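C-glycoside 3-oxidase (Microbacterium trichothecenolyticum, PDB 7DVE) uses FAD and molecular oxygen to oxidise the C3 hydroxyl of the sugar in C-glycosides such as isoorientin and mangiferin, releasing hydrogen peroxide. Local coordinates at residues A52-I57 and A64-R69; V217-I222 and F229-E234; R276-L281 and Q446-M451; S284-D289 and W468-L473; A356-D359 and G364-V367. All coordinates share one frame; numbering follows the deposited sequence.

Interaction 1. Residues A52-I57 and A64-R69; sequences AHVKNI and AHAQRR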
# COMPACT_ATOMS: atom_id res chain seq x y z
N ALA A 52 13.54 0.89 -5.64
CA ALA A 52 13.64 -0.56 -5.65
C ALA A 52 13.55 -1.12 -4.22
O ALA A 52 13.79 -0.41 -3.24
CB ALA A 52 14.94 -1.00 -6.32
N HIS A 53 13.15 -2.38 -4.10
CA HIS A 53 12.98 -2.98 -2.78
C HIS A 53 14.32 -3.12 -2.06
O HIS A 53 15.34 -3.44 -2.68
CB HIS A 53 12.30 -4.35 -2.88
CG HIS A 53 11.67 -4.80 -1.60
ND1 HIS A 53 12.40 -5.29 -0.54
CD2 HIS A 53 10.37 -4.80 -1.20
CE1 HIS A 53 11.58 -5.58 0.46
NE2 HIS A 53 10.35 -5.31 0.08
N VAL A 54 14.32 -2.89 -0.75
CA VAL A 54 15.57 -3.03 0.01
C VAL A 54 16.15 -4.44 -0.12
O VAL A 54 17.36 -4.62 -0.08
CB VAL A 54 15.37 -2.61 1.49
CG1 VAL A 54 14.97 -1.12 1.58
CG2 VAL A 54 14.34 -3.51 2.22
N LYS A 55 15.32 -5.46 -0.32
CA LYS A 55 15.91 -6.79 -0.47
C LYS A 55 16.72 -6.96 -1.77
O LYS A 55 17.25 -8.05 -2.03
CB LYS A 55 14.82 -7.85 -0.42
CG LYS A 55 14.08 -7.92 0.92
CD LYS A 55 13.86 -9.38 1.35
CE LYS A 55 13.27 -9.44 2.75
NZ LYS A 55 12.70 -10.79 2.99
N ASN A 56 16.81 -5.93 -2.60
CA ASN A 56 17.78 -5.93 -3.68
C ASN A 56 19.20 -5.71 -3.19
O ASN A 56 20.13 -5.89 -3.97
CB ASN A 56 17.43 -4.86 -4.71
CG ASN A 56 16.33 -5.28 -5.63
OD1 ASN A 56 16.53 -6.11 -6.53
ND2 ASN A 56 15.15 -4.69 -5.44
N ILE A 57 19.37 -5.28 -1.95
CA ILE A 57 20.68 -4.91 -1.41
C ILE A 57 21.28 -6.13 -0.73
O ILE A 57 20.70 -6.66 0.23
CB ILE A 57 20.56 -3.74 -0.42
CG1 ILE A 57 19.88 -2.54 -1.06
CG2 ILE A 57 21.95 -3.36 0.10
CD1 ILE A 57 19.38 -1.50 -0.05
N ALA A 64 20.22 -2.89 6.22
CA ALA A 64 19.72 -2.32 7.46
C ALA A 64 19.78 -0.80 7.43
O ALA A 64 18.88 -0.13 7.95
CB ALA A 64 20.50 -2.88 8.65
N HIS A 65 20.80 -0.24 6.77
CA HIS A 65 20.93 1.21 6.68
C HIS A 65 19.84 1.82 5.79
O HIS A 65 19.27 2.86 6.11
CB HIS A 65 22.31 1.58 6.16
CG HIS A 65 22.67 3.02 6.37
ND1 HIS A 65 22.35 3.72 7.51
CD2 HIS A 65 23.36 3.88 5.59
CE1 HIS A 65 22.81 4.95 7.42
NE2 HIS A 65 23.44 5.07 6.27
N ALA A 66 19.56 1.19 4.65
CA ALA A 66 18.45 1.64 3.81
C ALA A 66 17.15 1.67 4.61
O ALA A 66 16.36 2.65 4.54
CB ALA A 66 18.33 0.70 2.61
N GLN A 67 16.90 0.61 5.38
CA GLN A 67 15.71 0.59 6.22
C GLN A 67 15.71 1.77 7.20
O GLN A 67 14.74 2.53 7.27
CB GLN A 67 15.64 -0.74 6.96
CG GLN A 67 15.49 -1.89 6.01
CD GLN A 67 15.51 -3.24 6.70
OE1 GLN A 67 16.42 -3.55 7.45
NE2 GLN A 67 14.50 -4.04 6.43
N ARG A 68 16.81 1.95 7.95
CA ARG A 68 16.83 2.99 8.98
C ARG A 68 16.65 4.38 8.37
O ARG A 68 15.95 5.23 8.93
CB ARG A 68 18.13 2.91 9.79
N ARG A 69 17.25 4.61 7.19
CA ARG A 69 17.07 5.86 6.47
C ARG A 69 15.64 6.08 5.99
O ARG A 69 15.29 7.22 5.66
CB ARG A 69 18.00 5.91 5.26
CG ARG A 69 19.46 6.06 5.62
CD ARG A 69 20.27 5.89 4.37
NE ARG A 69 20.36 7.15 3.64
CZ ARG A 69 20.61 7.25 2.34
NH1 ARG A 69 20.76 6.17 1.58
NH2 ARG A 69 20.70 8.46 1.79

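Interaction 2. Residues V217-I222 and F229-E234; sequences VVLGDI and FTLFDE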
# COMPACT_ATOMS: atom_id res chain seq x y z
N VAL A 217 9.48 -0.68 -10.53
CA VAL A 217 8.81 -1.37 -11.62
C VAL A 217 7.67 -0.53 -12.18
O VAL A 217 7.46 -0.50 -13.40
CB VAL A 217 8.33 -2.75 -11.15
CG1 VAL A 217 7.59 -3.48 -12.29
CG2 VAL A 217 9.51 -3.56 -10.67
N VAL A 218 6.93 0.15 -11.32
CA VAL A 218 5.84 1.01 -11.78
C VAL A 218 6.39 2.16 -12.62
O VAL A 218 5.87 2.47 -13.70
CB VAL A 218 5.01 1.52 -10.59
CG1 VAL A 218 3.82 2.31 -11.11
CG2 VAL A 218 4.54 0.36 -9.73
N LEU A 219 7.47 2.81 -12.15
CA LEU A 219 8.10 3.88 -12.91
C LEU A 219 8.67 3.35 -14.22
O LEU A 219 8.51 3.97 -15.28
CB LEU A 219 9.22 4.52 -12.08
CG LEU A 219 8.84 5.49 -10.94
CD1 LEU A 219 10.08 5.96 -10.21
CD2 LEU A 219 8.04 6.67 -11.46
N GLY A 220 9.34 2.18 -14.17
CA GLY A 220 9.80 1.50 -15.36
C GLY A 220 10.85 2.26 -16.14
O GLY A 220 11.18 3.42 -15.84
N ASP A 221 11.37 1.60 -17.18
CA ASP A 221 12.32 2.29 -18.03
C ASP A 221 11.67 3.41 -18.81
O ASP A 221 12.36 4.36 -19.16
CB ASP A 221 13.01 1.32 -18.98
CG ASP A 221 13.79 0.25 -18.26
OD1 ASP A 221 14.41 0.53 -17.21
OD2 ASP A 221 13.81 -0.88 -18.79
N ILE A 222 10.35 3.35 -19.06
CA ILE A 222 9.76 4.47 -19.78
C ILE A 222 9.76 5.73 -18.93
O ILE A 222 9.99 6.82 -19.45
CB ILE A 222 8.34 4.15 -20.33
CG1 ILE A 222 7.95 5.20 -21.37
CG2 ILE A 222 7.29 4.15 -19.24
CD1 ILE A 222 6.76 4.83 -22.23
N PHE A 229 10.55 14.02 -17.39
CA PHE A 229 10.27 13.61 -16.01
C PHE A 229 11.48 13.87 -15.13
O PHE A 229 12.63 13.72 -15.56
CB PHE A 229 9.89 12.13 -15.95
CG PHE A 229 9.68 11.61 -14.56
CD1 PHE A 229 8.43 11.68 -13.96
CD2 PHE A 229 10.73 11.06 -13.85
CE1 PHE A 229 8.23 11.21 -12.68
CE2 PHE A 229 10.54 10.58 -12.56
CZ PHE A 229 9.29 10.66 -11.98
N THR A 230 11.22 14.27 -13.88
CA THR A 230 12.29 14.49 -12.91
C THR A 230 11.82 14.08 -11.52
O THR A 230 10.65 14.28 -11.17
CB THR A 230 12.76 15.95 -12.87
OG1 THR A 230 12.89 16.43 -14.21
CG2 THR A 230 14.10 16.07 -12.16
N LEU A 231 12.73 13.50 -10.74
CA LEU A 231 12.45 13.02 -9.40
C LEU A 231 13.37 13.74 -8.43
O LEU A 231 14.59 13.56 -8.48
CB LEU A 231 12.65 11.51 -9.28
CG LEU A 231 11.98 10.84 -8.07
CD1 LEU A 231 11.64 9.38 -8.36
CD2 LEU A 231 12.83 10.97 -6.84
N PHE A 232 12.78 14.52 -7.53
CA PHE A 232 13.48 15.21 -6.46
C PHE A 232 13.19 14.46 -5.17
O PHE A 232 12.08 14.57 -4.63
CB PHE A 232 13.02 16.66 -6.36
CG PHE A 232 13.20 17.43 -7.63
CD1 PHE A 232 12.19 17.47 -8.58
CD2 PHE A 232 14.39 18.10 -7.89
CE1 PHE A 232 12.35 18.17 -9.76
CE2 PHE A 232 14.56 18.81 -9.07
CZ PHE A 232 13.54 18.84 -10.00
N ASP A 233 14.17 13.70 -4.69
CA ASP A 233 14.09 13.14 -3.34
C ASP A 233 14.40 14.23 -2.32
O ASP A 233 14.79 15.36 -2.67
CB ASP A 233 15.00 11.91 -3.19
CG ASP A 233 16.52 12.23 -3.21
OD1 ASP A 233 16.94 13.42 -3.14
OD2 ASP A 233 17.31 11.26 -3.29
N GLU A 234 14.23 13.89 -1.04
CA GLU A 234 14.48 14.83 0.05
C GLU A 234 13.87 16.20 -0.27
O GLU A 234 14.51 17.25 -0.17
CB GLU A 234 15.99 14.93 0.33
CG GLU A 234 16.68 13.58 0.47
CD GLU A 234 18.08 13.68 1.03
OE1 GLU A 234 18.25 14.24 2.13
OE2 GLU A 234 19.02 13.21 0.36

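Interaction 3. Residues R276-L281 and Q446-M451; sequences RTPQLL and QGTVRM. With FAD (flavin-adenine dinucleotide), chain C.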
# COMPACT_ATOMS: atom_id res chain seq x y z
N ARG A 276 -0.92 11.29 5.20
CA ARG A 276 -0.18 12.50 4.89
C ARG A 276 -0.78 13.27 3.72
O ARG A 276 -0.57 14.49 3.62
CB ARG A 276 1.28 12.17 4.63
CG ARG A 276 2.04 11.83 5.89
CD ARG A 276 3.51 11.67 5.63
NE ARG A 276 3.78 10.32 5.13
CZ ARG A 276 4.99 9.83 4.88
NH1 ARG A 276 6.07 10.57 4.97
NH2 ARG A 276 5.10 8.54 4.54
N THR A 277 -1.57 12.60 2.87
CA THR A 277 -2.32 13.29 1.82
C THR A 277 -3.40 14.20 2.40
O THR A 277 -3.43 15.40 2.05
CB THR A 277 -2.92 12.26 0.84
OG1 THR A 277 -1.86 11.59 0.14
CG2 THR A 277 -3.86 12.93 -0.16
N PRO A 278 -4.30 13.72 3.28
CA PRO A 278 -5.18 14.68 3.99
C PRO A 278 -4.40 15.73 4.76
O PRO A 278 -4.85 16.88 4.82
CB PRO A 278 -6.00 13.79 4.94
CG PRO A 278 -5.86 12.41 4.44
CD PRO A 278 -4.53 12.33 3.72
N GLN A 279 -3.26 15.36 5.37
CA GLN A 279 -2.41 16.35 6.04
C GLN A 279 -2.06 17.51 5.13
O GLN A 279 -2.26 18.69 5.48
CB GLN A 279 -1.14 15.68 6.57
CG GLN A 279 -0.31 16.55 7.49
CD GLN A 279 0.96 15.86 7.93
OE1 GLN A 279 1.62 15.17 7.13
NE2 GLN A 279 1.31 16.02 9.19
N LEU A 280 -1.52 17.20 3.94
CA LEU A 280 -1.11 18.25 3.01
C LEU A 280 -2.30 19.08 2.56
O LEU A 280 -2.20 20.31 2.49
CB LEU A 280 -0.38 17.63 1.81
CG LEU A 280 -0.10 18.56 0.64
CD1 LEU A 280 0.73 19.76 1.09
CD2 LEU A 280 0.61 17.79 -0.48
N LEU A 281 -3.44 18.43 2.29
CA LEU A 281 -4.61 19.19 1.85
C LEU A 281 -5.11 20.12 2.96
O LEU A 281 -5.45 21.27 2.71
CB LEU A 281 -5.73 18.25 1.38
CG LEU A 281 -5.56 17.29 0.18
CD1 LEU A 281 -6.87 17.06 -0.57
CD2 LEU A 281 -4.46 17.73 -0.78
N GLN A 446 -7.48 3.05 4.33
CA GLN A 446 -8.31 3.45 3.22
C GLN A 446 -9.23 4.59 3.64
O GLN A 446 -9.38 4.90 4.83
CB GLN A 446 -9.14 2.27 2.69
CG GLN A 446 -8.34 1.13 2.01
CD GLN A 446 -7.51 0.31 2.99
OE1 GLN A 446 -6.34 0.01 2.72
NE2 GLN A 446 -8.10 -0.07 4.13
N GLY A 447 -9.86 5.21 2.64
CA GLY A 447 -11.09 5.94 2.84
C GLY A 447 -10.94 7.41 3.17
O GLY A 447 -11.93 8.13 3.09
N THR A 448 -9.74 7.89 3.51
CA THR A 448 -9.63 9.25 4.03
C THR A 448 -9.81 10.31 2.95
O THR A 448 -10.05 11.48 3.28
CB THR A 448 -8.28 9.46 4.72
OG1 THR A 448 -7.24 9.06 3.83
CG2 THR A 448 -8.19 8.65 6.01
N VAL A 449 -9.69 9.93 1.68
CA VAL A 449 -9.92 10.84 0.56
C VAL A 449 -10.72 10.10 -0.50
O VAL A 449 -10.35 10.08 -1.68
CB VAL A 449 -8.60 11.38 -0.00
CG1 VAL A 449 -8.01 12.40 0.97
CG2 VAL A 449 -7.61 10.25 -0.26
N ARG A 450 -11.84 9.51 -0.09
CA ARG A 450 -12.53 8.51 -0.90
C ARG A 450 -13.20 9.12 -2.13
O ARG A 450 -13.69 10.26 -2.11
CB ARG A 450 -13.57 7.77 -0.04
CG ARG A 450 -14.37 8.70 0.78
CD ARG A 450 -15.81 8.28 1.02
NE ARG A 450 -16.04 7.17 1.94
CZ ARG A 450 -17.17 7.00 2.60
NH1 ARG A 450 -18.16 7.89 2.52
NH2 ARG A 450 -17.34 5.91 3.34
N MET A 451 -13.25 8.33 -3.20
CA MET A 451 -13.93 8.74 -4.41
C MET A 451 -15.42 8.45 -4.28
O MET A 451 -15.83 7.50 -3.61
CB MET A 451 -13.33 8.02 -5.62
CG MET A 451 -13.73 6.56 -5.77
SD MET A 451 -13.40 5.90 -7.42
CE MET A 451 -11.98 6.87 -7.93
PA FAD C . 3.27 5.09 0.09
O1A FAD C . 3.31 5.42 1.54
O2A FAD C . 3.67 3.73 -0.34
O5B FAD C . 4.20 6.24 -0.56
C5B FAD C . 3.91 7.61 -0.29
C4B FAD C . 5.16 8.44 -0.39
O4B FAD C . 4.74 9.81 -0.18
C3B FAD C . 6.13 8.12 0.77
O3B FAD C . 7.43 7.83 0.20
C2B FAD C . 6.15 9.45 1.52
O2B FAD C . 7.44 9.75 2.06
C1B FAD C . 5.84 10.46 0.43
N9A FAD C . 5.36 11.76 1.02
C8A FAD C . 4.36 11.80 1.92
N7A FAD C . 4.15 13.08 2.25
C5A FAD C . 5.01 13.84 1.58
C6A FAD C . 5.19 15.17 1.55
N6A FAD C . 4.38 15.89 2.33
N1A FAD C . 6.12 15.76 0.77
C2A FAD C . 6.92 14.94 -0.02
N3A FAD C . 6.71 13.55 0.01
C4A FAD C . 5.76 13.03 0.81
N1 FAD C . 0.28 -3.77 0.50
C2 FAD C . -0.35 -4.69 -0.32
O2 FAD C . -1.19 -4.28 -1.11
N3 FAD C . -0.02 -6.06 -0.24
C4 FAD C . 0.99 -6.49 0.65
O4 FAD C . 1.28 -7.69 0.70
C4X FAD C . 1.61 -5.55 1.47
N5 FAD C . 2.54 -5.90 2.39
C5X FAD C . 3.21 -4.93 3.08
C6 FAD C . 4.28 -5.26 3.93
C7 FAD C . 5.02 -4.29 4.59
C7M FAD C . 6.20 -4.69 5.52
C8 FAD C . 4.70 -2.95 4.42
C8M FAD C . 5.51 -1.86 5.15
C9 FAD C . 3.63 -2.61 3.58
C9A FAD C . 2.88 -3.59 2.91
N10 FAD C . 1.84 -3.26 2.11
C10 FAD C . 1.24 -4.20 1.37
C1' FAD C . 1.32 -1.87 1.97
C2' FAD C . 1.84 -1.10 0.75
O2' FAD C . 3.25 -0.86 0.93
C3' FAD C . 1.04 0.23 0.57
O3' FAD C . -0.35 -0.06 0.36
C4' FAD C . 1.51 1.00 -0.66
O4' FAD C . 2.90 1.28 -0.55
C5' FAD C . 0.74 2.35 -0.79
O5' FAD C . 1.33 3.17 -1.82
P FAD C . 1.20 4.78 -1.87
O1P FAD C . 2.10 5.38 -2.89
O2P FAD C . -0.25 5.04 -1.94
O3P FAD C . 1.81 5.39 -0.50

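Interaction 4. Residues S284-D289 and W468-L473; sequences SGIRPD and WGAPGL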
# COMPACT_ATOMS: atom_id res chain seq x y z
N SER A 284 -2.97 23.08 3.24
CA SER A 284 -3.15 24.00 2.12
C SER A 284 -4.52 24.68 2.11
O SER A 284 -4.82 25.43 1.16
CB SER A 284 -2.94 23.27 0.79
OG SER A 284 -1.83 22.40 0.87
N GLY A 285 -5.35 24.46 3.13
CA GLY A 285 -6.66 25.07 3.17
C GLY A 285 -7.70 24.43 2.27
O GLY A 285 -8.73 25.04 2.02
N ILE A 286 -7.44 23.22 1.78
CA ILE A 286 -8.39 22.47 0.97
C ILE A 286 -9.02 21.43 1.89
O ILE A 286 -8.42 20.40 2.20
CB ILE A 286 -7.71 21.82 -0.24
CG1 ILE A 286 -7.15 22.90 -1.17
CG2 ILE A 286 -8.66 20.88 -0.96
CD1 ILE A 286 -5.93 22.44 -1.95
N ARG A 287 -10.23 21.72 2.38
CA ARG A 287 -10.81 21.00 3.51
C ARG A 287 -12.26 20.63 3.25
O ARG A 287 -13.16 21.11 3.95
CB ARG A 287 -10.71 21.84 4.78
CG ARG A 287 -9.30 22.23 5.18
CD ARG A 287 -9.33 23.08 6.45
NE ARG A 287 -7.99 23.30 6.98
CZ ARG A 287 -7.68 24.19 7.91
NH1 ARG A 287 -8.60 24.93 8.50
NH2 ARG A 287 -6.40 24.37 8.24
N PRO A 288 -12.54 19.76 2.28
CA PRO A 288 -13.90 19.25 2.15
C PRO A 288 -14.26 18.40 3.36
O PRO A 288 -13.40 17.77 3.98
CB PRO A 288 -13.85 18.40 0.87
CG PRO A 288 -12.42 17.93 0.82
CD PRO A 288 -11.60 19.07 1.38
N ASP A 289 -15.55 18.41 3.70
CA ASP A 289 -16.01 17.76 4.92
C ASP A 289 -15.53 16.33 5.07
O ASP A 289 -15.30 15.89 6.20
CB ASP A 289 -17.53 17.75 5.00
CG ASP A 289 -18.00 17.55 6.42
OD1 ASP A 289 -17.84 18.50 7.22
OD2 ASP A 289 -18.47 16.44 6.75
N TRP A 468 -13.37 17.34 -5.25
CA TRP A 468 -14.47 18.28 -5.38
C TRP A 468 -14.07 19.67 -4.92
O TRP A 468 -13.62 19.85 -3.79
CB TRP A 468 -15.66 17.80 -4.56
CG TRP A 468 -16.10 16.39 -4.84
CD1 TRP A 468 -16.06 15.33 -3.98
CD2 TRP A 468 -16.66 15.90 -6.06
NE1 TRP A 468 -16.57 14.21 -4.59
CE2 TRP A 468 -16.94 14.53 -5.87
CE3 TRP A 468 -16.97 16.48 -7.30
CZ2 TRP A 468 -17.51 13.73 -6.88
CZ3 TRP A 468 -17.52 15.68 -8.31
CH2 TRP A 468 -17.80 14.33 -8.08
N GLY A 469 -14.26 20.66 -5.79
CA GLY A 469 -14.03 22.04 -5.41
C GLY A 469 -12.63 22.55 -5.62
O GLY A 469 -12.41 23.77 -5.55
N ALA A 470 -11.66 21.67 -5.88
CA ALA A 470 -10.30 22.06 -6.27
C ALA A 470 -9.99 21.35 -7.58
O ALA A 470 -9.28 20.33 -7.60
CB ALA A 470 -9.28 21.72 -5.19
N PRO A 471 -10.50 21.87 -8.70
CA PRO A 471 -10.20 21.25 -9.99
C PRO A 471 -8.70 21.29 -10.27
O PRO A 471 -8.00 22.23 -9.89
CB PRO A 471 -10.98 22.10 -11.00
CG PRO A 471 -11.71 23.13 -10.23
CD PRO A 471 -11.34 23.07 -8.80
N GLY A 472 -8.21 20.23 -10.92
CA GLY A 472 -6.79 20.08 -11.15
C GLY A 472 -6.02 19.49 -9.99
O GLY A 472 -4.86 19.11 -10.17
N LEU A 473 -6.61 19.41 -8.80
CA LEU A 473 -5.98 18.68 -7.71
C LEU A 473 -6.48 17.24 -7.73
O LEU A 473 -7.69 17.00 -7.83
CB LEU A 473 -6.28 19.34 -6.36
CG LEU A 473 -5.88 18.55 -5.11
CD1 LEU A 473 -4.38 18.29 -5.09
CD2 LEU A 473 -6.34 19.28 -3.85

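Interaction 5. Residues A356-D359 and G364-V367; sequences ADDD and GSIV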
# COMPACT_ATOMS: atom_id res chain seq x y z
N ALA A 356 7.19 -16.21 13.49
CA ALA A 356 7.98 -17.28 14.09
C ALA A 356 9.32 -17.34 13.37
O ALA A 356 9.56 -16.61 12.40
CB ALA A 356 7.25 -18.62 14.00
N ASP A 357 10.19 -18.19 13.87
CA ASP A 357 11.43 -18.50 13.18
C ASP A 357 11.26 -19.82 12.46
O ASP A 357 10.60 -20.73 12.98
CB ASP A 357 12.62 -18.60 14.15
CG ASP A 357 12.91 -17.29 14.85
OD1 ASP A 357 13.04 -16.26 14.16
OD2 ASP A 357 13.06 -17.30 16.10
N ASP A 358 11.85 -19.91 11.28
CA ASP A 358 11.86 -21.19 10.57
C ASP A 358 12.70 -22.18 11.35
O ASP A 358 13.62 -21.81 12.08
CB ASP A 358 12.41 -21.03 9.15
CG ASP A 358 11.86 -22.07 8.16
OD1 ASP A 358 10.91 -22.82 8.51
OD2 ASP A 358 12.38 -22.13 7.00
N ASP A 359 12.36 -23.45 11.20
CA ASP A 359 13.13 -24.53 11.78
C ASP A 359 14.36 -24.78 10.90
O ASP A 359 14.22 -25.20 9.75
CB ASP A 359 12.26 -25.78 11.89
CG ASP A 359 13.03 -26.99 12.41
OD1 ASP A 359 14.17 -26.79 12.87
OD2 ASP A 359 12.51 -28.13 12.33
N GLY A 364 11.43 -24.20 5.43
CA GLY A 364 10.18 -24.15 4.70
C GLY A 364 9.00 -24.79 5.39
O GLY A 364 7.88 -24.65 4.90
N SER A 365 9.19 -25.46 6.53
CA SER A 365 8.09 -26.21 7.14
C SER A 365 7.19 -25.37 8.05
O SER A 365 6.06 -25.79 8.32
CB SER A 365 8.63 -27.40 7.92
OG SER A 365 9.54 -26.98 8.90
N ILE A 366 7.65 -24.22 8.54
CA ILE A 366 6.83 -23.31 9.34
C ILE A 366 6.24 -22.26 8.41
O ILE A 366 6.99 -21.58 7.69
CB ILE A 366 7.66 -22.63 10.45
CG1 ILE A 366 8.45 -23.64 11.29
CG2 ILE A 366 6.77 -21.77 11.30
CD1 ILE A 366 7.64 -24.75 11.82
N VAL A 367 4.92 -22.11 8.43
CA VAL A 367 4.24 -21.15 7.55
C VAL A 367 3.37 -20.25 8.39
O VAL A 367 2.78 -20.69 9.38
CB VAL A 367 3.39 -21.82 6.45
CG1 VAL A 367 4.29 -22.46 5.41
CG2 VAL A 367 2.44 -22.82 7.06

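Interaction 1. Residues A52-I57 and A64-R69
The methyl of Ala66 meets two branched side chains, Val54 and Ile57, and these apolar touches carry the contact between the 52-57 loop and the helix 60-69. Ile57 comes closer, its CD1 lying 3.6 Å from Ala66 CB; Val54 reaches the same methyl with CG1, 4.0 Å from Ala66 CB. Val54 CG1 stands anti to the carbonyl carbon (chi1 -62°), which turns this branch to the alanine while CG2 faces Gln67. A third, looser touch has the amide end of Gln67 approaching Val54, with Gln67 NE2 4.2 Å from Val54 CG2. Val54 also lies about 7 Å, side chain to side chain, from the FAD-binding Asn120.

Hydrogen bonds work within the loop and hold it in the shape that offers these side chains to the helix. His53 O accepts from both Asn56 N and Asn56 ND2; the side-chain donor, 3.0 Å from His53 O, lies in the carbonyl plane on a lone pair. The imidazole turns back on its own chain, His53 ND1 taking the backbone N-H of Lys55 at 2.9 Å from Lys55 N, nearly straight (173°) and in the ring plane. ND1 therefore acts as an acceptor, and the other ring nitrogen, NE2, is bonded to Trp128 O. Asn56 OD1 is held by Arg205, and Ile57 N closes the short 3-10 turn on Val54 O. Ile57 O accepts from Arg63 NE, earlier on the helix.

Polar bonds thus fold the loop upon itself, whereas between 52-57 and 64-69 the touches are van der Waals, centred on the Ala66 methyl, and the fit depends on shape.

Interaction 2. Residues V217-I222 and F229-E234
Leu219 divides its two methyls between Leu231 and Phe229, and this fork is the packed part of the contact between helix 215-224 and strand 229-232. Leu219 CD1 lies 4.2 Å from Leu231 CD1, the two leucine side chains crossing at about a right angle. The other branch, Leu219 CD2, approaches the Phe229 ring obliquely, 4.2 Å from Phe229 CZ. Leu219 CG is anti to its carbonyl carbon (chi1 -77°), and the extended chi2 carries the branch point out from the helix to the strand. Both approaches are ordinary van der Waals distances, and the interface is small and wholly apolar.

The loose side begins one residue further on. Gly220, with a positive phi of 65°, marks an irregular step in the helix, beyond which Asp221 and Ile222 are exposed to solvent; Asp221 forms a salt bridge with Arg224.

Strand 229-232 is an outermost strand of the five-stranded parallel sheet of the FAD-binding domain, pairing with strand 37-40 through backbone bonds of Thr230 and Phe232. Helix 19-31 contributes to the same apolar layer: Ala22 touches Leu219 and Ala25 touches Phe229, while Met39 of strand 37-40 lies against Phe229 and Leu231.

Interaction 3. Residues R276-L281 and Q446-M451
Val449 CG1, set anti to its carbonyl carbon (chi1 -73°), faces Pro278 and Thr277 on helix 276-283, while Thr448 OG1, between its own N and carbonyl carbon at chi1 52°, comes beside the same proline. Pro278 CG thus receives two residues: Thr448 OG1 at 3.7 Å, the two side chains crossing at about a right angle, and Val449 CG1 at 4.1 Å. Thr277 CG2 adds a looser touch on that valine methyl. The hydroxyl of Thr448 has its polar partner in Ala274 O, and that of Thr277 is bonded to Ala272 N and Asp273 O.

On the same helix, Arg276 bends at chi3 (-82°) and lays one guanidinium face over the adenosine part of FAD, with Arg276 NH2 3.3 Å from FAD C2B and FAD C8A 3.4 Å above the guanidinium plane. A salt bridge to Asp273 and hydrogen bonds to Ser118 O and Ser119 OG fix the group's rotation. A leucine here would probably leave Asp273 without its ionic mate and strip the ribose and adenine of this flat cover.

The buried contact joins the helix following strand 267-270 of the parallel sheet to a distant loop, bringing two parts of the GMC oxidoreductase sequence together beside the bound dinucleotide in its Rossmann-type domain.

Interaction 4. Residues S284-D289 and W468-L473
Ile286 and Leu473 reach toward each other end to end, with Ile286 CD1 3.7 Å from Leu473 CD2. The same leucine methyl also feels the second branch of the isoleucine, Ile286 CG2 lying 4.0 Å from Leu473 CD2, so this methyl sits against both arms of its partner. Ala470 completes the first shell more loosely, Ala470 CB being 4.4 Å from Ile286 CG2. The contact is purely apolar, with no charged or hydroxyl group in it. Ile286 CG2 lies anti to the backbone N while CG1 is anti to the carbonyl carbon (chi1 -63°), a setting that presents both branches to the leucine.

One step outward, each backbone is shaped by a turn. Gly285 leaves the helix 276-283 with positive phi in a Schellman motif, and Ile286 follows directly as the chain departs. On the other side, Ala470 to Leu473 form a type II beta turn closed by the bond from Leu473 N to Ala470 O, 3.1 Å long. Gly472 occupies the third position of this turn with phi 83°, where a side chain would be jammed against the preceding carbonyl oxygen. Its N-H is held by Glu466.

Further out, Ser284 OG is bonded to Leu280 O and Val240 N, while Leu473 packs on Val268 and Val270 of strand 267-270 and on Ala247. The residue just after the Schellman motif of helix 276-283 thus packs on the type II turn that leads into strand 473-475, an outermost strand of the parallel sheet in the Rossmann-type FAD domain.

Interaction 5. Residues A356-D359 and G364-V367
Asp358 OD2 takes the backbone N-H of Gly364 in a nearly straight bond, 2.8 Å from Gly364 N with an angle of 168° at the hydrogen, using its syn lone pair. The carboxylate's other oxygen, Asp358 OD1, turns back to its own chain and receives a weak bond from Asp359 N at 3.1 Å. Asp358 CG is anti to the backbone N (chi1 -152°), and this rotation carries the carboxylate across to the opposing segment. An alanine in its place is likely to leave the Gly364 N-H without this acceptor and the turn between the two segments freer to move.

Around this polar centre Ile366 supplies the apolar part. Ile366 CG2 lies 4.2 Å from Ala356 CB, and Ile366 CG1 rests along the loop backbone, 3.9 Å from Asp359 N. Asp359 also packs through its CB, 4.2 Å from Ser365 OG. The carboxylates of the other two acids find partners outside: Asp357 in a salt bridge with Lys354, Asp359 OD1 with Ala361 N.

The contact closes a short loop leading into strand 366-373, well away from the flavin. That strand pairs antiparallel with strand 300-307, with backbone bonds of Val367 to Val305 and, just before the strand, of Ser365 to Met307; Leu430 of strand 427-436 packs against both Ala356 and Ile366.

Four of the five contacts join their segments by apolar packing, and interaction 5 alone adds a hydrogen bond across, its centre about 26 Å from that of the chain. Interaction 3 is the deepest, its centre about 14 Å from the chain's, and includes a residue of the FAD pocket. Interactions 3 and 4 are buried, 1, 2 and 5 partly so. The two buried ones are continuous: both draw on helix 276-283 and its end, and Leu281 CD2 packs 3.9 Å from Leu473 CD2. Interactions 2 and 4 lie at the two outermost strands of one parallel sheet, whereas 5 belongs to the antiparallel sheet. Interaction 1 sets a loop on a helix, 2 a helix on a strand.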